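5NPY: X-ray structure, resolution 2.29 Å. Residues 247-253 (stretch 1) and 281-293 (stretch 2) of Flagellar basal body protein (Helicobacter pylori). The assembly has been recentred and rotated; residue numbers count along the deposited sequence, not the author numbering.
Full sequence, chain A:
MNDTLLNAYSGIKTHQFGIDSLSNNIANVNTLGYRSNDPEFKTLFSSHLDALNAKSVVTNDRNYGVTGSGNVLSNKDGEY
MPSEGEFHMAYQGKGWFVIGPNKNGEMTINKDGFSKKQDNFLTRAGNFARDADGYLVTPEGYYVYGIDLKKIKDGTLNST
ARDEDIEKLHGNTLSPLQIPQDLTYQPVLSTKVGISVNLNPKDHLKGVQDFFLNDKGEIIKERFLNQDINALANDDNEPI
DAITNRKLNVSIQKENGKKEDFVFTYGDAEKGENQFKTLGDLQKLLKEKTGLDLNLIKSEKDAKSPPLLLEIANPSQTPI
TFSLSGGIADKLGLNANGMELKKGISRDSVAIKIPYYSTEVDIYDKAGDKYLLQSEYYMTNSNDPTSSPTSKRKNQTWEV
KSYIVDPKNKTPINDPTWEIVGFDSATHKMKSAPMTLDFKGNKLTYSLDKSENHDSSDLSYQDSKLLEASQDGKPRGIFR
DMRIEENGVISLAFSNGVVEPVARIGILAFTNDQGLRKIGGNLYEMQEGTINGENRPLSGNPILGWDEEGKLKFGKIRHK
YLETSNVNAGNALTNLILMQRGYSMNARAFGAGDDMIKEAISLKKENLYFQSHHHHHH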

# COMPACT_ATOMS: atom_id res chain seq x y z
N LYS A 247 -2.91 22.34 33.80
CA LYS A 247 -2.94 23.65 34.45
C LYS A 247 -1.65 24.41 34.21
O LYS A 247 -0.55 23.87 34.39
CB LYS A 247 -3.17 23.50 35.96
CG LYS A 247 -4.53 22.93 36.34
CD LYS A 247 -5.67 23.87 35.97
CE LYS A 247 -7.00 23.39 36.53
NZ LYS A 247 -8.06 23.28 35.48
N LEU A 248 -1.79 25.68 33.83
CA LEU A 248 -0.70 26.64 33.74
C LEU A 248 -1.05 27.82 34.63
O LEU A 248 -2.03 28.52 34.36
CB LEU A 248 -0.50 27.13 32.30
CG LEU A 248 0.49 26.46 31.36
CD1 LEU A 248 0.39 27.14 29.99
CD2 LEU A 248 1.89 26.57 31.85
N ASN A 249 -0.25 28.05 35.67
CA ASN A 249 -0.43 29.19 36.56
C ASN A 249 0.52 30.31 36.15
O ASN A 249 1.74 30.12 36.12
CB ASN A 249 -0.17 28.79 38.02
CG ASN A 249 -0.73 27.44 38.35
OD1 ASN A 249 -0.06 26.42 38.16
ND2 ASN A 249 -1.96 27.40 38.84
N VAL A 250 -0.04 31.47 35.85
CA VAL A 250 0.73 32.64 35.45
C VAL A 250 0.35 33.79 36.37
O VAL A 250 -0.82 33.97 36.71
CB VAL A 250 0.48 32.99 33.97
CG1 VAL A 250 -1.01 33.01 33.69
CG2 VAL A 250 1.15 34.31 33.59
N SER A 251 1.36 34.55 36.79
CA SER A 251 1.17 35.70 37.66
C SER A 251 1.94 36.89 37.12
O SER A 251 2.97 36.73 36.46
CB SER A 251 1.64 35.42 39.11
OG SER A 251 1.24 34.14 39.56
N ILE A 252 1.43 38.09 37.40
CA ILE A 252 2.12 39.35 37.15
C ILE A 252 2.13 40.15 38.45
O ILE A 252 1.34 39.90 39.36
CB ILE A 252 1.47 40.18 36.03
CG1 ILE A 252 1.13 39.29 34.84
CG2 ILE A 252 2.40 41.28 35.56
CD1 ILE A 252 2.34 38.85 34.05
N GLN A 253 3.04 41.12 38.52
CA GLN A 253 3.05 42.07 39.64
C GLN A 253 2.63 43.46 39.17
O GLN A 253 3.19 43.99 38.22
CB GLN A 253 4.44 42.14 40.28
CG GLN A 253 4.53 41.45 41.63
CD GLN A 253 5.56 42.09 42.54
OE1 GLN A 253 6.50 42.74 42.07
NE2 GLN A 253 5.39 41.92 43.84
N ASP A 281 -3.86 29.51 20.51
CA ASP A 281 -4.76 29.75 21.64
C ASP A 281 -3.99 30.23 22.86
O ASP A 281 -4.45 31.12 23.59
CB ASP A 281 -5.58 28.52 22.05
CG ASP A 281 -6.36 27.90 20.92
OD1 ASP A 281 -6.95 28.69 20.17
OD2 ASP A 281 -6.56 26.65 20.90
N LEU A 282 -2.80 29.65 23.12
CA LEU A 282 -2.06 30.08 24.31
C LEU A 282 -1.46 31.47 24.12
O LEU A 282 -1.40 32.27 25.06
CB LEU A 282 -0.99 29.05 24.66
CG LEU A 282 -0.03 29.48 25.78
CD1 LEU A 282 -0.81 29.55 27.07
CD2 LEU A 282 1.12 28.52 25.94
N GLN A 283 -1.01 31.77 22.90
CA GLN A 283 -0.48 33.09 22.62
C GLN A 283 -1.53 34.17 22.89
O GLN A 283 -1.28 35.14 23.62
CB GLN A 283 0.00 33.14 21.17
CG GLN A 283 0.55 34.47 20.72
CD GLN A 283 0.68 34.54 19.21
OE1 GLN A 283 -0.33 34.57 18.49
NE2 GLN A 283 1.92 34.56 18.72
N LYS A 284 -2.72 33.98 22.32
CA LYS A 284 -3.82 34.93 22.48
C LYS A 284 -4.21 35.08 23.94
O LYS A 284 -4.43 36.19 24.43
CB LYS A 284 -5.01 34.46 21.65
CG LYS A 284 -6.14 35.45 21.47
CD LYS A 284 -7.34 34.76 20.85
CE LYS A 284 -8.43 35.75 20.53
NZ LYS A 284 -9.78 35.19 20.83
N LEU A 285 -4.30 33.96 24.66
CA LEU A 285 -4.68 34.01 26.07
C LEU A 285 -3.62 34.73 26.89
O LEU A 285 -3.94 35.60 27.70
CB LEU A 285 -4.91 32.58 26.57
CG LEU A 285 -5.56 32.31 27.91
CD1 LEU A 285 -6.93 32.99 28.01
CD2 LEU A 285 -5.66 30.79 28.09
N LEU A 286 -2.34 34.41 26.65
CA LEU A 286 -1.25 35.09 27.34
C LEU A 286 -1.18 36.58 27.01
O LEU A 286 -0.78 37.38 27.86
CB LEU A 286 0.07 34.42 26.99
CG LEU A 286 1.32 35.01 27.63
CD1 LEU A 286 1.34 34.70 29.12
CD2 LEU A 286 2.53 34.44 26.91
N LYS A 287 -1.52 36.98 25.78
CA LYS A 287 -1.42 38.39 25.42
C LYS A 287 -2.50 39.22 26.09
O LYS A 287 -2.24 40.33 26.55
CB LYS A 287 -1.49 38.57 23.90
CG LYS A 287 -1.35 40.03 23.45
CD LYS A 287 0.02 40.63 23.85
CE LYS A 287 0.29 41.95 23.10
NZ LYS A 287 1.57 42.61 23.48
N GLU A 288 -3.73 38.69 26.14
CA GLU A 288 -4.84 39.43 26.74
C GLU A 288 -4.69 39.58 28.25
O GLU A 288 -4.86 40.68 28.80
CB GLU A 288 -6.15 38.73 26.38
CG GLU A 288 -6.39 38.72 24.88
CD GLU A 288 -7.62 37.95 24.47
OE1 GLU A 288 -8.04 37.06 25.24
OE2 GLU A 288 -8.17 38.25 23.38
N LYS A 289 -4.35 38.49 28.96
CA LYS A 289 -4.35 38.53 30.42
C LYS A 289 -3.09 39.19 30.99
O LYS A 289 -3.15 39.88 32.01
CB LYS A 289 -4.51 37.12 30.99
CG LYS A 289 -5.79 36.43 30.54
CD LYS A 289 -6.99 37.15 31.16
CE LYS A 289 -8.29 36.53 30.71
NZ LYS A 289 -9.34 37.56 30.50
N THR A 290 -1.94 38.93 30.39
CA THR A 290 -0.71 39.61 30.75
C THR A 290 -0.39 40.59 29.63
O THR A 290 -1.21 40.83 28.74
CB THR A 290 0.41 38.60 30.99
OG1 THR A 290 0.95 38.18 29.73
CG2 THR A 290 -0.12 37.38 31.73
N GLY A 291 0.79 41.17 29.65
CA GLY A 291 1.20 41.97 28.51
C GLY A 291 2.09 41.24 27.54
O GLY A 291 2.54 41.86 26.56
N LEU A 292 2.35 39.96 27.75
CA LEU A 292 3.51 39.29 27.19
C LEU A 292 3.19 38.61 25.87
O LEU A 292 2.05 38.18 25.61
CB LEU A 292 4.05 38.26 28.19
CG LEU A 292 4.13 38.76 29.63
CD1 LEU A 292 4.68 37.69 30.55
CD2 LEU A 292 4.97 40.02 29.72
N ASP A 293 4.21 38.52 25.02
CA ASP A 293 4.13 37.87 23.72
C ASP A 293 4.71 36.46 23.81
O ASP A 293 5.79 36.27 24.38
CB ASP A 293 4.89 38.66 22.66
CG ASP A 293 4.14 39.87 22.18
OD1 ASP A 293 4.82 40.84 21.78
OD2 ASP A 293 2.89 39.86 22.20

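A strand laid against a helix offers a compact lesson in how alternation and helical periodicity are matched. In a β-strand, successive side chains leave opposite faces of the backbone, so only every second residue can address a neighbour packed on one face; in an α-helix, residues spaced by about four recur on the same side. The strand 247-252 and the helix that ends at Lys289 in this flagellar basal body protein follow both rules. Leu248, Val250 and Ile252 meet a row formed by Leu282, Leu286 and Thr290, with Leu292 added just beyond the helix. No hydrogen bond crosses between the stretches, and the contact is made by side chains alone.

The strand opens with Lys247, which lies out of reach of the helix. Leu248 follows, its CA-to-CB bond directed toward the helix. Its CD1 lies 4.0 Å from CD1 of Leu282, a methyl-to-methyl contact that bridges a wide backbone separation, the two CA atoms being 10.1 Å apart. Asn249 then takes no part.

Val250 returns to the helix further along, between Leu286, one turn beyond Leu282, and Thr290, two turns beyond it. Its CG2 approaches CG2 of Thr290 at 3.8 Å and, more loosely, CD1 of Leu286 at 4.5 Å. Leu286 starts sideways from its CA, but the end of its side chain comes nearer to the strand. Thr290 uses both characters of its side chain: its methyl meets Val250, while its hydroxyl is occupied within its own stretch. OG1 of Thr290 donates to O of Leu286 at 2.7 Å and accepts from N of Leu292 at 3.0 Å, so a polar group is satisfied at a buried position while tying the last helical turn to the segment that follows.

Ser251 points away from the helix, its hydroxyl bonded elsewhere in the structure, and the alternation brings Ile252 back. Here the backbones have drawn closer, with the CA atoms of Ile252 and Thr290 7.0 Å apart, against 10.1 Å at the leucine pair. CD1 of Ile252 reaches to 3.6 Å from CB of Thr290 and to 4.4 Å from CD1 of Leu292, so this one methyl touches residues on both sides of Gly291. Ile252 and Thr290 are the residues most covered by the opposing stretch. Thr290 is also the first residue to leave helical geometry, which places the tightest packing where the helix gives way to loop. Gln253, the last residue of the stretch, is out of reach and poorly ordered.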